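SusD superfamily protein (Bacteroides fragilis, PDB 3L22) probably binds glycans at the bacterial outer surface, as a SusD-family outer-membrane lipoprotein does, and carries several bound zinc ions in the crystal. Local coordinates at residues 83-88 with 427-432; 148-153 with 169-174; 159-164 with 433-438. All coordinates share one frame; numbering follows the deposited sequence. Where two conformers were deposited one is given.

Contact 1: 83-88 with 427-432; sequences DTWTYA and PIPQVE
Trp85 meets Pro429, Ile428 and Glu432 with different parts of one indole, an instructive case of an aromatic side chain read separately at its face, its far end and its N-H. Its CB points toward 427-432, and CG stands anti to the backbone N (chi1 -168°). The Pro429 ring crosses the indole at about a right angle and lies over one face: CG sits 3.9 Å from the centroid of the five-membered ring of Trp85, a CH-pi contact, while Pro429 CD lies 3.6 Å from Trp85 CE3, toward the rim of the same face. At the six-membered end, Ile428 CD1 approaches obliquely, equally close to Trp85 CZ3 and CH2 at 3.7 Å. At the N-H the contact turns polar. Trp85 NE1 donates to Glu432 OE1 at 2.9 Å with an N-H...O angle of 146°; the acceptor is slightly tilted from the ring plane, and the nitrogen comes from above the carboxylate plane. Ring and carboxylate are turned 54° against each other.

Pro429 occupies the N-cap position of helix 430-435, close to the C-terminal end of the chain, and so this indole joins the start of that short helix to helix 79-103 in the N-terminal helical part of a SusD-type fold. Glu432, the third residue of the helix, is bent at chi2, which brings CD back beside the indole, 3.5 Å from Trp85 CZ2. Its OE2 is engaged elsewhere, by Arg151 in a salt bridge and by Asn436 ND2. Val431 extends the apolar fringe: its CG2 is 4.1 Å from Trp85 CD1 and also touches Thr86 OG1, whose own hydrogen bond goes to Ala82 O within helix 79-103. Tyr135 meets the Trp85 ring edge-to-face.

Contact 2: 148-153 with 169-174; sequences VPLRLT and KQIYEH. With ZN (zinc ion), chain H.
Leu150, Leu152 and Val148 meet Ile171 and His174 through van der Waals contacts of aliphatic groups, although a metal site lies at one end. Ile171 CD1 packs against Val148, 3.8 Å from its O and 3.9 Å from its CG2, the two side chains crossing at about a right angle; the same methyl lies 4.1 Å from Leu150 CD1. The other methyl of Leu150, CD2, lies 3.9 Å from His174 CB. Leu152 reaches His174 tip to tip, CD2 standing 3.5 Å from NE2 and CD1 3.6 Å from CE1, oblique to the imidazole. Extended loop 148-153 is thereby laid against helix 168-178, with Tyr128 of helix 113-131 touching both Leu150 and Ile171, within the helical part of the SusD family, which belongs to the TPR clan.

Metal binding uses the remaining nitrogen of the ring. His174 ND1 holds a zinc ion at 2.2 Å, with a water and two further ligand atoms from elsewhere in the structure. The hydrogen bond of NE2 goes to Asp178 OD2, one helical turn on; together with the zinc bond this would hold the ring's rotation, and it would tend to polarise the ring toward the metal.

Contact 3: 159-164 with 433-438; sequences ENNNMP and LLLNKD
Asn436 turns one face of its carboxamide to Asn161 O and its ND2 edge to Met163 O. Over that face, Asn161 O stands almost directly above CG at 3.2 Å, an approach consistent with attraction between a carbonyl oxygen and the electron-poor amide carbon. From the same face the N-H of Met163, a selenomethionine, reaches Asn436 OD1 at 2.9 Å, while Asp438 N comes to OD1 from the opposite face at 3.0 Å. The nitrogen edge is used differently: Asn436 ND2 gives its hydrogen to Met163 O at 2.8 Å, with the acceptor in the amide plane and the donor on a lone pair of the carbonyl.

One side-chain amide thus matches both the N-H and the C=O of a single residue, somewhat as a strand's backbone would, though the N-H comes from above the plane. CG of Asn436 is anti to the backbone N (chi1 -177°), and the bond from Asp438 N closes an Asx turn that steadies OD1.

Asn162 answers from the other segment. Its OD1 accepts from Lys437 N at 2.8 Å and an angle of 164°, the donor lying above the carbonyl plane, and Lys437 CG rests 3.5 Å from Asn162 OD1. Asn161 ND2 lies 3.9 Å from Leu435 CB and shares a bridging water with Leu435 O, while Asp438 CB packs 3.7 Å from Met163 N. Residues 161-164 and 435-438 run in roughly the same direction, 29° apart.

Asparagine amides carry most of the polar contact: at the protein surface 433-438 is bonded to the loop by amide-to-backbone bonds, whose demands on direction would restrict how the two lie.

Contact 3 lies on the same side of the chain's centre as contacts 1 and 2, and the centres of the three are about 13 to 16 Å apart. Along the chain the segments follow in the order 83-88, 148-153, 159-164, 169-174, 427-432, 433-438. Contact 3 therefore crosses both others, whereas contact 2 is nested inside the loop closed by contact 1. Contacts 1 and 3 share helix 430-435; contacts 2 and 3 share the loop before helix 168-178, where Arg151 NH2 probably bonds to Asn161 O. Trp85 also packs on Val148 and Pro149 of contact 2. The C-terminal end of the chain is thus fastened onto the N-terminal helical region, joining distant parts of the sequence.

Contact 1: 83-88 with 427-432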
# COMPACT_ATOMS: atom_id res chain seq x y z
N ASP A 83 1.52 6.37 15.89
CA ASP A 83 0.37 6.76 15.09
C ASP A 83 -0.11 5.64 14.17
O ASP A 83 -1.30 5.42 14.09
CB ASP A 83 0.65 7.98 14.23
CG ASP A 83 0.90 9.27 15.07
OD1 ASP A 83 0.65 9.30 16.30
OD2 ASP A 83 1.39 10.24 14.44
N THR A 84 0.80 4.95 13.49
CA THR A 84 0.39 3.87 12.63
C THR A 84 -0.36 2.81 13.43
O THR A 84 -1.43 2.35 13.03
CB THR A 84 1.59 3.22 11.93
OG1 THR A 84 2.23 4.20 11.09
CG2 THR A 84 1.13 1.99 11.10
N TRP A 85 0.22 2.45 14.58
CA TRP A 85 -0.38 1.48 15.49
C TRP A 85 -1.76 1.92 15.99
O TRP A 85 -2.76 1.21 15.81
CB TRP A 85 0.56 1.24 16.69
CG TRP A 85 0.17 0.08 17.51
CD1 TRP A 85 -0.68 0.08 18.57
CD2 TRP A 85 0.62 -1.28 17.35
NE1 TRP A 85 -0.81 -1.19 19.07
CE2 TRP A 85 -0.02 -2.04 18.35
CE3 TRP A 85 1.47 -1.93 16.45
CZ2 TRP A 85 0.18 -3.42 18.49
CZ3 TRP A 85 1.67 -3.29 16.59
CH2 TRP A 85 1.04 -4.02 17.63
N THR A 86 -1.81 3.07 16.64
CA THR A 86 -3.03 3.58 17.21
C THR A 86 -4.12 3.71 16.16
O THR A 86 -5.22 3.21 16.39
CB THR A 86 -2.78 4.93 17.89
OG1 THR A 86 -1.81 4.74 18.93
CG2 THR A 86 -4.08 5.51 18.53
N TYR A 87 -3.83 4.29 14.99
CA TYR A 87 -4.92 4.53 14.02
C TYR A 87 -5.32 3.30 13.21
O TYR A 87 -6.50 3.20 12.85
CB TYR A 87 -4.67 5.82 13.19
CG TYR A 87 -4.82 7.00 14.10
CD1 TYR A 87 -3.74 7.51 14.81
CD2 TYR A 87 -6.07 7.55 14.34
CE1 TYR A 87 -3.90 8.54 15.71
CE2 TYR A 87 -6.25 8.56 15.25
CZ TYR A 87 -5.16 9.06 15.91
OH TYR A 87 -5.33 10.07 16.78
N ALA A 88 -4.39 2.38 12.95
CA ALA A 88 -4.74 1.10 12.37
C ALA A 88 -5.70 0.34 13.30
O ALA A 88 -6.70 -0.16 12.84
CB ALA A 88 -3.49 0.23 12.04
N PRO A 427 9.70 -1.96 15.94
CA PRO A 427 9.37 -2.66 17.17
C PRO A 427 7.94 -2.31 17.60
O PRO A 427 7.42 -1.25 17.23
CB PRO A 427 10.38 -2.09 18.16
CG PRO A 427 10.56 -0.64 17.68
CD PRO A 427 10.50 -0.74 16.19
N ILE A 428 7.32 -3.19 18.37
CA ILE A 428 6.02 -2.93 18.94
C ILE A 428 6.11 -1.64 19.76
O ILE A 428 6.99 -1.53 20.59
CB ILE A 428 5.51 -4.08 19.84
CG1 ILE A 428 5.38 -5.40 19.05
CG2 ILE A 428 4.17 -3.67 20.48
CD1 ILE A 428 4.49 -5.35 17.80
N PRO A 429 5.21 -0.64 19.51
CA PRO A 429 5.42 0.67 20.12
C PRO A 429 5.07 0.74 21.58
O PRO A 429 4.26 -0.04 22.06
CB PRO A 429 4.47 1.60 19.34
CG PRO A 429 3.41 0.67 18.85
CD PRO A 429 4.17 -0.58 18.48
N GLN A 430 5.65 1.73 22.26
CA GLN A 430 5.36 1.98 23.68
C GLN A 430 3.86 2.11 24.01
O GLN A 430 3.45 1.67 25.07
CB GLN A 430 6.10 3.24 24.15
CG GLN A 430 5.93 3.63 25.64
CD GLN A 430 6.52 2.62 26.63
OE1 GLN A 430 7.08 1.57 26.24
NE2 GLN A 430 6.42 2.94 27.92
N VAL A 431 3.07 2.71 23.10
CA VAL A 431 1.62 2.82 23.37
C VAL A 431 0.99 1.45 23.64
O VAL A 431 0.20 1.31 24.54
CB VAL A 431 0.83 3.55 22.25
CG1 VAL A 431 1.18 5.01 22.24
CG2 VAL A 431 1.07 2.92 20.87
N GLU A 432 1.40 0.43 22.89
CA GLU A 432 0.93 -0.92 23.13
C GLU A 432 1.56 -1.54 24.38
O GLU A 432 0.86 -2.18 25.20
CB GLU A 432 1.21 -1.79 21.89
CG GLU A 432 0.73 -3.23 21.95
CD GLU A 432 -0.79 -3.41 21.88
OE1 GLU A 432 -1.51 -2.43 21.62
OE2 GLU A 432 -1.26 -4.55 22.07

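Contact 2: 148-153 with 169-174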
# COMPACT_ATOMS: atom_id res chain seq x y z
N VAL A 148 1.55 -9.07 15.17
CA VAL A 148 0.75 -8.11 15.94
C VAL A 148 -0.43 -8.87 16.58
O VAL A 148 -0.76 -9.96 16.13
CB VAL A 148 0.25 -6.96 15.05
CG1 VAL A 148 1.43 -6.15 14.39
CG2 VAL A 148 -0.76 -7.44 14.00
N PRO A 149 -1.06 -8.32 17.64
CA PRO A 149 -2.29 -8.90 18.18
C PRO A 149 -3.42 -8.90 17.17
O PRO A 149 -3.67 -7.86 16.52
CB PRO A 149 -2.66 -7.97 19.33
CG PRO A 149 -1.32 -7.28 19.70
CD PRO A 149 -0.62 -7.15 18.43
N LEU A 150 -4.09 -10.05 17.04
CA LEU A 150 -5.15 -10.21 16.10
C LEU A 150 -6.46 -9.88 16.84
O LEU A 150 -7.11 -10.76 17.38
CB LEU A 150 -5.15 -11.63 15.51
CG LEU A 150 -6.17 -11.96 14.41
CD1 LEU A 150 -6.27 -10.86 13.34
CD2 LEU A 150 -5.80 -13.29 13.76
N ARG A 151 -6.80 -8.59 16.88
CA ARG A 151 -8.00 -8.12 17.59
C ARG A 151 -9.20 -8.13 16.64
O ARG A 151 -9.23 -7.38 15.66
CB ARG A 151 -7.77 -6.71 18.14
CG ARG A 151 -6.49 -6.59 18.99
CD ARG A 151 -6.41 -5.30 19.76
NE ARG A 151 -5.23 -5.24 20.61
CZ ARG A 151 -5.12 -5.79 21.81
NH1 ARG A 151 -6.12 -6.48 22.38
NH2 ARG A 151 -3.98 -5.64 22.48
N LEU A 152 -10.18 -8.97 16.94
CA LEU A 152 -11.34 -9.16 16.09
C LEU A 152 -12.70 -8.97 16.78
O LEU A 152 -13.72 -9.09 16.14
CB LEU A 152 -11.27 -10.54 15.41
CG LEU A 152 -10.07 -10.78 14.50
CD1 LEU A 152 -10.02 -12.27 14.06
CD2 LEU A 152 -10.07 -9.84 13.28
N THR A 153 -12.72 -8.61 18.05
CA THR A 153 -13.98 -8.41 18.77
C THR A 153 -14.26 -6.92 18.92
O THR A 153 -13.34 -6.12 18.96
CB THR A 153 -13.91 -9.01 20.16
OG1 THR A 153 -12.76 -8.47 20.82
CG2 THR A 153 -13.77 -10.56 20.09
N LYS A 169 2.43 -15.37 9.36
CA LYS A 169 1.57 -16.32 8.64
C LYS A 169 0.11 -16.21 9.14
O LYS A 169 -0.83 -16.19 8.34
CB LYS A 169 2.09 -17.76 8.78
CG LYS A 169 1.13 -18.91 8.28
CD LYS A 169 1.79 -20.31 8.45
CE LYS A 169 1.01 -21.51 7.83
NZ LYS A 169 -0.24 -21.99 8.57
N GLN A 170 -0.08 -16.16 10.44
CA GLN A 170 -1.46 -16.12 10.98
C GLN A 170 -2.19 -14.86 10.55
O GLN A 170 -3.40 -14.89 10.27
CB GLN A 170 -1.47 -16.26 12.52
CG GLN A 170 -1.20 -17.67 13.00
CD GLN A 170 -0.91 -17.73 14.50
OE1 GLN A 170 -0.32 -16.81 15.10
NE2 GLN A 170 -1.33 -18.82 15.11
N ILE A 171 -1.46 -13.76 10.48
CA ILE A 171 -2.09 -12.50 10.08
C ILE A 171 -2.51 -12.58 8.61
O ILE A 171 -3.65 -12.24 8.27
CB ILE A 171 -1.19 -11.27 10.36
CG1 ILE A 171 -1.00 -11.07 11.86
CG2 ILE A 171 -1.76 -10.00 9.71
CD1 ILE A 171 -2.23 -10.76 12.69
N TYR A 172 -1.62 -13.07 7.75
CA TYR A 172 -1.98 -13.30 6.38
C TYR A 172 -3.16 -14.24 6.22
O TYR A 172 -4.03 -14.02 5.36
CB TYR A 172 -0.81 -13.83 5.55
CG TYR A 172 0.24 -12.80 5.17
CD1 TYR A 172 -0.11 -11.52 4.71
CD2 TYR A 172 1.58 -13.13 5.20
CE1 TYR A 172 0.89 -10.60 4.32
CE2 TYR A 172 2.56 -12.19 4.84
CZ TYR A 172 2.21 -10.96 4.39
OH TYR A 172 3.19 -10.06 4.03
N GLU A 173 -3.21 -15.28 7.03
CA GLU A 173 -4.28 -16.27 6.93
C GLU A 173 -5.62 -15.67 7.32
O GLU A 173 -6.64 -15.98 6.70
CB GLU A 173 -3.95 -17.52 7.76
CG GLU A 173 -2.90 -18.42 7.06
CD GLU A 173 -2.27 -19.48 7.95
OE1 GLU A 173 -2.25 -19.33 9.21
OE2 GLU A 173 -1.77 -20.48 7.37
N HIS A 174 -5.61 -14.77 8.30
CA HIS A 174 -6.85 -14.09 8.67
C HIS A 174 -7.29 -13.09 7.56
O HIS A 174 -8.47 -13.01 7.21
CB HIS A 174 -6.80 -13.36 10.01
CG HIS A 174 -7.99 -12.51 10.18
ND1 HIS A 174 -9.20 -13.05 10.52
CD2 HIS A 174 -8.24 -11.23 9.83
CE1 HIS A 174 -10.14 -12.13 10.45
NE2 HIS A 174 -9.59 -11.01 10.01
ZN ZN H . -9.66 -15.08 11.13
O HOH W 1 -11.84 -14.95 10.73

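Contact 3: 159-164 with 433-438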
# COMPACT_ATOMS: atom_id res chain seq x y z
N GLU A 159 -10.80 -3.86 29.28
CA GLU A 159 -10.94 -5.29 29.65
C GLU A 159 -10.03 -6.26 28.89
O GLU A 159 -9.42 -7.10 29.54
CB GLU A 159 -12.42 -5.74 29.55
CG GLU A 159 -13.24 -5.51 30.82
CD GLU A 159 -14.72 -5.33 30.53
OE1 GLU A 159 -15.14 -5.52 29.37
OE2 GLU A 159 -15.47 -5.00 31.47
N ASN A 160 -9.90 -6.14 27.56
CA ASN A 160 -9.14 -7.11 26.73
C ASN A 160 -7.86 -6.62 26.06
O ASN A 160 -7.48 -7.14 25.00
CB ASN A 160 -10.07 -7.71 25.66
CG ASN A 160 -11.20 -8.53 26.28
OD1 ASN A 160 -12.38 -8.21 26.13
ND2 ASN A 160 -10.82 -9.57 27.02
N ASN A 161 -7.15 -5.69 26.68
CA ASN A 161 -5.86 -5.24 26.14
C ASN A 161 -4.77 -6.32 26.11
O ASN A 161 -3.90 -6.29 25.22
CB ASN A 161 -5.34 -4.02 26.90
CG ASN A 161 -6.19 -2.76 26.70
OD1 ASN A 161 -6.87 -2.59 25.69
ND2 ASN A 161 -6.14 -1.87 27.68
N ASN A 162 -4.80 -7.26 27.06
CA ASN A 162 -3.78 -8.30 27.09
C ASN A 162 -4.02 -9.34 26.00
O ASN A 162 -5.04 -10.01 25.98
CB ASN A 162 -3.70 -8.96 28.47
CG ASN A 162 -3.30 -7.98 29.57
OD1 ASN A 162 -2.65 -6.97 29.35
ND2 ASN A 162 -3.68 -8.32 30.78
N MSE A 163 -3.07 -9.45 25.07
CA MSE A 163 -3.16 -10.40 23.97
C MSE A 163 -1.79 -10.63 23.33
O MSE A 163 -1.09 -9.67 23.00
CB MSE A 163 -4.12 -9.90 22.87
CG MSE A 163 -4.51 -11.00 21.92
SE MSE A 163 -5.68 -10.36 20.53
CE MSE A 163 -7.33 -10.26 21.54
N PRO A 164 -1.42 -11.91 23.12
CA PRO A 164 -0.17 -12.15 22.43
C PRO A 164 -0.25 -11.78 20.97
O PRO A 164 -1.34 -11.63 20.39
CB PRO A 164 0.04 -13.67 22.57
CG PRO A 164 -1.09 -14.20 23.33
CD PRO A 164 -2.12 -13.16 23.46
N LEU A 433 2.87 -1.36 24.54
CA LEU A 433 3.60 -2.02 25.63
C LEU A 433 3.07 -1.62 27.00
O LEU A 433 3.07 -2.43 27.92
CB LEU A 433 5.11 -1.73 25.54
CG LEU A 433 5.90 -2.22 24.32
CD1 LEU A 433 7.37 -1.82 24.55
CD2 LEU A 433 5.77 -3.73 24.11
N LEU A 434 2.59 -0.38 27.13
CA LEU A 434 1.99 0.11 28.37
C LEU A 434 0.70 -0.62 28.74
O LEU A 434 0.47 -0.87 29.89
CB LEU A 434 1.73 1.63 28.30
CG LEU A 434 2.97 2.56 28.38
CD1 LEU A 434 2.63 3.98 27.92
CD2 LEU A 434 3.58 2.57 29.79
N LEU A 435 -0.10 -0.99 27.74
CA LEU A 435 -1.43 -1.58 27.97
C LEU A 435 -1.50 -3.09 27.82
O LEU A 435 -2.42 -3.69 28.36
CB LEU A 435 -2.42 -1.00 26.95
CG LEU A 435 -2.68 0.50 27.01
CD1 LEU A 435 -3.55 0.89 25.81
CD2 LEU A 435 -3.32 0.89 28.33
N ASN A 436 -0.58 -3.71 27.08
CA ASN A 436 -0.68 -5.14 26.76
C ASN A 436 0.40 -5.94 27.50
O ASN A 436 1.54 -6.02 27.04
CB ASN A 436 -0.60 -5.31 25.24
CG ASN A 436 -0.78 -6.77 24.79
OD1 ASN A 436 -0.80 -7.70 25.61
ND2 ASN A 436 -0.92 -6.96 23.45
N LYS A 437 0.04 -6.57 28.61
CA LYS A 437 1.03 -7.32 29.40
C LYS A 437 1.40 -8.64 28.79
O LYS A 437 2.39 -9.22 29.22
CB LYS A 437 0.54 -7.62 30.83
CG LYS A 437 -0.07 -6.43 31.59
CD LYS A 437 0.81 -5.16 31.50
CE LYS A 437 0.16 -3.96 32.24
NZ LYS A 437 1.21 -3.15 32.92
N ASP A 438 0.63 -9.13 27.82
CA ASP A 438 0.93 -10.39 27.14
C ASP A 438 1.61 -10.19 25.79
O ASP A 438 1.72 -11.14 25.03
CB ASP A 438 -0.35 -11.22 26.92
CG ASP A 438 -1.02 -11.65 28.22
OD1 ASP A 438 -0.40 -11.54 29.30
OD2 ASP A 438 -2.19 -12.10 28.15
O HOH W 2 -4.76 -2.41 29.73